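Local structure of Lysine/ornithine decarboxylase (Selenomonas ruminantium, 5GJO) at residues A[147-151]-A[180-184]; A[136-140]-A[153-157]. The protein decarboxylates L-lysine to cadaverine and L-ornithine to putrescine with similar catalytic efficiency, working as a pyridoxal 5'-phosphate-dependent homodimer. The protein carries 2 engineered substitutions. The contacts are given in a common frame with arbitrary orientation. Residues are numbered along the deposited sequence.

Contact 1: residues A[147-151]-A[180-184]; sequences VDLNT and HVGSQ. With PLP (pyridoxal-5'-phosphate), chain H.
From V147 to N150 the chain runs nearly opposite to H180-S183 (end-to-end directions 162° apart), with CA-CA spacings of 4.9 Å for V147-S183 and 4.7 Å for L149-G182. V147 forms an antiparallel hydrogen-bonded pair with S183: S183 N donates to V147 O at 3.0 Å, while the return bond, V147 N to S183 O, is weak at 3.3 Å. V147 O also lies 3.3 Å from G182 CA; with phi/psi 118/159, a CB on G182 would clash with that oxygen. D148 points away and closes an Asx turn, its OD1 accepting from N150 N at 2.9 Å. L149 (chi1 m, chi2 t) sets CD1 3.5 Å from the H180 ring centroid, 12° off the normal, a CH-pi contact. N150 (chi1 m) gives ND2 to H180 O at 2.8 Å, and water 1 links N150 ND2 (3.0 Å) and L149 N (3.1 Å) to V181 O (2.7 Å). H180 ND1 accepts from G182 N at 3.0 Å, consistent with a proton on NE2, which donates to PLP O4P at 3.1 Å; S183 OG bonds PLP O2P at 2.6 Å. These two barrel loops thus form part of the cofactor pocket of a PLP-binding barrel decarboxylase.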
ATOM      1  N   VAL A 147       2.874  -5.051  16.829  1.00 13.90           N
ATOM      2  CA  VAL A 147       2.686  -3.667  16.447  1.00 15.93           C
ATOM      3  C   VAL A 147       2.562  -2.894  17.757  1.00 15.03           C
ATOM      4  O   VAL A 147       1.581  -3.076  18.550  1.00 14.14           O
ATOM      5  CB  VAL A 147       1.445  -3.475  15.565  1.00 16.55           C
ATOM      6  CG1 VAL A 147       1.297  -2.020  15.160  1.00 19.73           C
ATOM      7  CG2 VAL A 147       1.472  -4.323  14.281  1.00 17.55           C
ATOM      8  N   ASP A 148       3.481  -1.966  17.963  1.00 16.10           N
ATOM      9  CA  ASP A 148       3.434  -1.114  19.165  1.00 15.48           C
ATOM     10  C   ASP A 148       2.359  -0.043  18.993  1.00 15.25           C
ATOM     11  O   ASP A 148       2.445   0.804  18.046  1.00 14.26           O
ATOM     12  CB  ASP A 148       4.809  -0.499  19.321  1.00 18.29           C
ATOM     13  CG  ASP A 148       4.900   0.598  20.385  1.00 19.20           C
ATOM     14  OD1 ASP A 148       4.071   0.673  21.316  1.00 17.52           O
ATOM     15  OD2 ASP A 148       5.911   1.344  20.305  1.00 18.81           O
ATOM     16  N   LEU A 149       1.395  -0.018  19.918  1.00 14.83           N
ATOM     17  CA  LEU A 149       0.309   0.926  19.826  1.00 14.40           C
ATOM     18  C   LEU A 149       0.339   1.879  21.022  1.00 15.82           C
ATOM     19  O   LEU A 149      -0.714   2.388  21.447  1.00 16.53           O
ATOM     20  CB  LEU A 149      -1.022   0.223  19.639  1.00 14.53           C
ATOM     21  CG  LEU A 149      -1.137  -0.525  18.293  1.00 15.56           C
ATOM     22  CD1 LEU A 149      -2.525  -1.186  18.288  1.00 16.31           C
ATOM     23  CD2 LEU A 149      -0.930   0.407  17.086  1.00 16.63           C
ATOM     24  N   ASN A 150       1.541   2.083  21.592  1.00 14.68           N
ATOM     25  CA  ASN A 150       1.632   2.895  22.817  1.00 16.66           C
ATOM     26  C   ASN A 150       2.738   3.921  22.814  1.00 14.78           C
ATOM     27  O   ASN A 150       3.044   4.510  23.886  1.00 16.25           O
ATOM     28  CB  ASN A 150       1.736   1.961  24.005  1.00 16.90           C
ATOM     29  CG  ASN A 150       0.403   1.266  24.291  1.00 15.45           C
ATOM     30  OD1 ASN A 150      -0.460   1.828  24.949  1.00 15.28           O
ATOM     31  ND2 ASN A 150       0.235   0.032  23.813  1.00 15.72           N
ATOM     32  N   THR A 151       3.334   4.155  21.654  1.00 15.25           N
ATOM     33  CA  THR A 151       4.263   5.271  21.485  1.00 15.60           C
ATOM     34  C   THR A 151       3.603   6.459  20.798  1.00 17.37           C
ATOM     35  O   THR A 151       3.636   7.554  21.324  1.00 20.14           O
ATOM     36  CB  THR A 151       5.530   4.785  20.777  1.00 18.72           C
ATOM     37  OG1 THR A 151       6.130   3.810  21.637  1.00 16.39           O
ATOM     38  CG2 THR A 151       6.499   5.905  20.521  1.00 21.37           C
ATOM     39  N   HIS A 180      -5.039   0.115  24.379  1.00 12.15           N
ATOM     40  CA  HIS A 180      -4.807  -0.971  23.371  1.00 13.46           C
ATOM     41  C   HIS A 180      -3.401  -1.473  23.701  1.00 12.79           C
ATOM     42  O   HIS A 180      -2.442  -0.683  23.727  1.00 14.76           O
ATOM     43  CB  HIS A 180      -4.933  -0.477  21.978  1.00 15.39           C
ATOM     44  CG  HIS A 180      -5.128  -1.562  20.974  1.00 16.57           C
ATOM     45  ND1 HIS A 180      -4.305  -2.656  20.940  1.00 17.52           N
ATOM     46  CD2 HIS A 180      -6.026  -1.730  19.977  1.00 19.32           C
ATOM     47  CE1 HIS A 180      -4.639  -3.444  19.922  1.00 20.78           C
ATOM     48  NE2 HIS A 180      -5.686  -2.915  19.323  1.00 18.45           N
ATOM     49  N   VAL A 181      -3.319  -2.752  23.944  1.00 11.38           N
ATOM     50  CA  VAL A 181      -2.038  -3.350  24.355  1.00 12.60           C
ATOM     51  C   VAL A 181      -1.013  -3.475  23.198  1.00 12.58           C
ATOM     52  O   VAL A 181       0.202  -3.696  23.422  1.00 12.57           O
ATOM     53  CB  VAL A 181      -2.193  -4.701  25.058  1.00 12.00           C
ATOM     54  CG1 VAL A 181      -3.012  -4.624  26.322  1.00 15.17           C
ATOM     55  CG2 VAL A 181      -2.672  -5.795  24.139  1.00 13.35           C
ATOM     56  N   GLY A 182      -1.533  -3.337  21.989  1.00 11.19           N
ATOM     57  CA  GLY A 182      -0.777  -3.516  20.764  1.00 11.90           C
ATOM     58  C   GLY A 182      -1.331  -4.663  19.927  1.00 13.59           C
ATOM     59  O   GLY A 182      -2.051  -5.474  20.427  1.00 13.58           O
ATOM     60  N   SER A 183      -1.020  -4.660  18.637  1.00 12.67           N
ATOM     61  CA  SER A 183      -1.556  -5.671  17.731  1.00 14.60           C
ATOM     62  C   SER A 183      -0.776  -6.982  17.736  1.00 15.24           C
ATOM     63  O   SER A 183       0.417  -6.991  17.903  1.00 16.29           O
ATOM     64  CB  SER A 183      -1.737  -5.147  16.310  1.00 18.60           C
ATOM     65  OG  SER A 183      -2.648  -5.936  15.591  1.00 15.41           O
ATOM     66  N   GLN A 184      -1.494  -8.078  17.534  1.00 14.13           N
ATOM     67  CA  GLN A 184      -0.911  -9.393  17.602  1.00 13.24           C
ATOM     68  C   GLN A 184      -0.184  -9.569  18.919  1.00 13.62           C
ATOM     69  O   GLN A 184       0.997  -9.715  18.944  1.00 14.72           O
ATOM     70  CB  GLN A 184      -0.002  -9.701  16.411  1.00 13.21           C
ATOM     71  CG  GLN A 184       0.518 -11.127  16.403  1.00 12.01           C
ATOM     72  CD  GLN A 184      -0.507 -12.150  15.923  1.00 13.09           C
ATOM     73  OE1 GLN A 184      -1.656 -11.843  15.736  1.00 10.77           O
ATOM     74  NE2 GLN A 184      -0.057 -13.384  15.742  1.00 12.41           N
TER
HETATM   75  N1  PLP H 406      -9.108  -0.572  17.967  1.00 35.98           N
HETATM   76  C2  PLP H 406      -8.169   0.390  17.794  1.00 46.50           C
HETATM   77  C2A PLP H 406      -8.387   1.763  18.370  1.00 49.94           C
HETATM   78  C3  PLP H 406      -6.928   0.092  17.037  1.00 39.68           C
HETATM   79  O3  PLP H 406      -5.970   1.041  16.849  1.00 32.07           O
HETATM   80  C4  PLP H 406      -6.769  -1.276  16.494  1.00 37.42           C
HETATM   81  C4A PLP H 406      -5.567  -1.668  15.725  1.00 42.13           C
HETATM   82  O4A PLP H 406      -4.902  -0.818  15.158  1.00 35.07           O
HETATM   83  C5  PLP H 406      -7.870  -2.236  16.754  1.00 35.06           C
HETATM   84  C6  PLP H 406      -8.981  -1.820  17.482  1.00 31.96           C
HETATM   85  C5A PLP H 406      -7.784  -3.652  16.233  1.00 29.43           C
HETATM   86  O4P PLP H 406      -6.548  -4.234  16.640  1.00 17.35           O
HETATM   87  P   PLP H 406      -6.277  -5.807  16.430  1.00 12.30           P
HETATM   88  O1P PLP H 406      -7.330  -6.474  17.281  1.00 11.87           O
HETATM   89  O2P PLP H 406      -4.863  -6.002  16.921  1.00 15.03           O
HETATM   90  O3P PLP H 406      -6.455  -6.011  14.944  1.00 13.73           O
HETATM   91  O   HOH W   1       1.914  -1.936  22.248  1.00 13.55           O
HETATM   92  O   HOH W   2      -3.127   2.295  24.690  1.00 16.19           O

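Contact 2: residues A[136-140]-A[153-157]; sequences VRIAV and FGAPV
In this PLP-binding (beta/alpha)8-type barrel, residues 136-140 continue from strand 133-137, and the segment F153-V157 belongs to the loop that leads on to helix 160-169, so the loop folds back on the strand it left. A single backbone bridge, I138 with A155 (CA-CA 4.7 Å), holds them. It consists of two nearly straight hydrogen bonds: A155 N to R137 O at 2.8 Å (175°) and A139 N to A155 O at 3.0 Å (174°). Both backbone polar atoms of A155 are therefore satisfied by R137 O and A139 N. In the barrel sheet R137 bonds through its backbone to F116 on one neighbouring strand, and V136 and I138 bond to G176 and C178 on the other. G154 N is taken by D117 OD2, and V140 N by N150 OD1. G154, at phi/psi 102/128, passes 4.0 Å CA to CA from A139; a CB there would fall 2.8 Å from A139 CA, a clash. R137 is extended, all four chi angles within 12° of trans, and one guanidinium face is covered by F153 CB, 3.3 Å from R137 NH2; that nitrogen donates to L149 O. F153 itself (chi1 m) turns its ring end away and packs on C324 of the second subunit, by similarity the active-site proton donor. Further along, I138 (chi1 p) meets V157 apolarly, CB to CG1 4.2 Å. Water 3 bridges the two segments, donating to A139 O at 2.9 Å and accepting from V157 N at 3.1 Å.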
ATOM      1  N   VAL A 136     -10.539   8.360  27.734  1.00 16.74           N
ATOM      2  CA  VAL A 136      -9.184   8.772  27.593  1.00 14.59           C
ATOM      3  C   VAL A 136      -8.360   7.481  27.420  1.00 14.50           C
ATOM      4  O   VAL A 136      -8.574   6.538  28.132  1.00 14.11           O
ATOM      5  CB  VAL A 136      -8.638   9.589  28.787  1.00 14.98           C
ATOM      6  CG1 VAL A 136      -8.639   8.848  30.071  1.00 15.09           C
ATOM      7  CG2 VAL A 136      -7.223  10.105  28.473  1.00 15.37           C
ATOM      8  N   ARG A 137      -7.436   7.525  26.457  1.00 14.37           N
ATOM      9  CA  ARG A 137      -6.618   6.330  26.151  1.00 13.99           C
ATOM     10  C   ARG A 137      -5.300   6.502  26.885  1.00 11.64           C
ATOM     11  O   ARG A 137      -4.580   7.520  26.629  1.00 12.39           O
ATOM     12  CB  ARG A 137      -6.302   6.302  24.683  1.00 14.88           C
ATOM     13  CG  ARG A 137      -5.547   5.024  24.291  1.00 15.03           C
ATOM     14  CD  ARG A 137      -5.473   4.950  22.791  1.00 15.04           C
ATOM     15  NE  ARG A 137      -4.552   3.932  22.324  1.00 14.31           N
ATOM     16  CZ  ARG A 137      -4.455   3.603  21.029  1.00 16.12           C
ATOM     17  NH1 ARG A 137      -5.341   4.039  20.131  1.00 14.48           N
ATOM     18  NH2 ARG A 137      -3.505   2.722  20.643  1.00 15.54           N
ATOM     19  N   ILE A 138      -4.984   5.535  27.693  1.00 13.44           N
ATOM     20  CA  ILE A 138      -3.714   5.476  28.425  1.00 16.41           C
ATOM     21  C   ILE A 138      -2.689   4.587  27.702  1.00 17.35           C
ATOM     22  O   ILE A 138      -3.040   3.555  27.118  1.00 14.61           O
ATOM     23  CB  ILE A 138      -3.877   4.960  29.874  1.00 17.34           C
ATOM     24  CG1 ILE A 138      -4.562   3.585  29.986  1.00 18.12           C
ATOM     25  CG2 ILE A 138      -4.629   6.008  30.697  1.00 18.84           C
ATOM     26  CD1 ILE A 138      -4.562   2.944  31.349  1.00 20.16           C
ATOM     27  N   ALA A 139      -1.445   4.996  27.818  1.00 16.98           N
ATOM     28  CA  ALA A 139      -0.313   4.246  27.347  1.00 18.00           C
ATOM     29  C   ALA A 139      -0.021   3.113  28.329  1.00 18.45           C
ATOM     30  O   ALA A 139       0.128   3.335  29.518  1.00 17.90           O
ATOM     31  CB  ALA A 139       0.886   5.194  27.141  1.00 18.39           C
ATOM     32  N   VAL A 140       0.071   1.897  27.812  1.00 16.34           N
ATOM     33  CA  VAL A 140       0.297   0.699  28.548  1.00 15.74           C
ATOM     34  C   VAL A 140       1.475  -0.119  28.003  1.00 15.56           C
ATOM     35  O   VAL A 140       1.949   0.123  26.894  1.00 13.82           O
ATOM     36  CB  VAL A 140      -0.996  -0.116  28.659  1.00 15.36           C
ATOM     37  CG1 VAL A 140      -2.071   0.712  29.301  1.00 14.90           C
ATOM     38  CG2 VAL A 140      -1.423  -0.704  27.304  1.00 17.32           C
ATOM     39  N   PHE A 153       0.425   6.614  20.355  1.00 14.04           N
ATOM     40  CA  PHE A 153      -0.887   6.728  21.038  1.00 15.33           C
ATOM     41  C   PHE A 153      -0.742   6.554  22.516  1.00 14.96           C
ATOM     42  O   PHE A 153       0.209   5.869  22.984  1.00 14.96           O
ATOM     43  CB  PHE A 153      -1.809   5.598  20.501  1.00 15.68           C
ATOM     44  CG  PHE A 153      -1.791   5.462  18.994  1.00 14.01           C
ATOM     45  CD1 PHE A 153      -2.459   6.349  18.188  1.00 16.53           C
ATOM     46  CD2 PHE A 153      -0.999   4.491  18.367  1.00 14.15           C
ATOM     47  CE1 PHE A 153      -2.416   6.217  16.812  1.00 15.74           C
ATOM     48  CE2 PHE A 153      -0.909   4.393  16.962  1.00 14.87           C
ATOM     49  CZ  PHE A 153      -1.677   5.240  16.210  1.00 15.68           C
ATOM     50  N   GLY A 154      -1.679   7.115  23.282  1.00 14.65           N
ATOM     51  CA  GLY A 154      -1.827   6.774  24.673  1.00 14.32           C
ATOM     52  C   GLY A 154      -1.184   7.929  25.493  1.00 17.35           C
ATOM     53  O   GLY A 154      -0.059   8.365  25.189  1.00 18.35           O
ATOM     54  N   ALA A 155      -1.920   8.459  26.445  1.00 15.38           N
ATOM     55  CA  ALA A 155      -1.386   9.459  27.402  1.00 15.72           C
ATOM     56  C   ALA A 155      -0.679   8.788  28.528  1.00 14.83           C
ATOM     57  O   ALA A 155      -1.060   7.700  28.974  1.00 14.58           O
ATOM     58  CB  ALA A 155      -2.528  10.269  27.984  1.00 15.74           C
ATOM     59  N   PRO A 156       0.305   9.464  29.136  1.00 17.23           N
ATOM     60  CA  PRO A 156       0.834   8.946  30.390  1.00 18.64           C
ATOM     61  C   PRO A 156      -0.255   8.754  31.424  1.00 18.22           C
ATOM     62  O   PRO A 156      -1.211   9.548  31.472  1.00 19.17           O
ATOM     63  CB  PRO A 156       1.839  10.001  30.838  1.00 22.93           C
ATOM     64  CG  PRO A 156       2.186  10.793  29.602  1.00 21.23           C
ATOM     65  CD  PRO A 156       0.946  10.704  28.698  1.00 20.52           C
ATOM     66  N   VAL A 157      -0.196   7.686  32.183  1.00 17.70           N
ATOM     67  CA  VAL A 157      -1.304   7.368  33.113  1.00 19.41           C
ATOM     68  C   VAL A 157      -1.493   8.516  34.119  1.00 20.18           C
ATOM     69  O   VAL A 157      -2.587   8.760  34.501  1.00 19.39           O
ATOM     70  CB  VAL A 157      -1.168   6.029  33.901  1.00 23.39           C
ATOM     71  CG1 VAL A 157      -0.993   4.855  32.945  1.00 21.37           C
ATOM     72  CG2 VAL A 157      -0.044   6.005  34.846  1.00 27.32           C
TER
HETATM   73  O   HOH W   3       1.548   5.363  30.989  1.00 28.88           O

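How the contacts relate
Both contacts use the long loop after strand 133-137, and their segments interleave along the chain, contact centres about 11 Å apart. Contact 1 is the more buried, its centre about 13 Å from the centre of the chain; contact 2, centred about 21 Å from it, is only partly buried. They join directly: L149 O accepts from R137 NH2 and N150 OD1 from V140 N, both at 2.9 Å, so N150 serves H180 through ND2 and the 136-140 segment through OD1. Contact 1 adds side-chain bonds to PLP (H180, S183) to its main-chain pair; the direct hydrogen bonds across contact 2 are both main-chain, though the R137 side chain comes within about 4 Å of PLP. L149 and F153 both touch C324 of the second subunit.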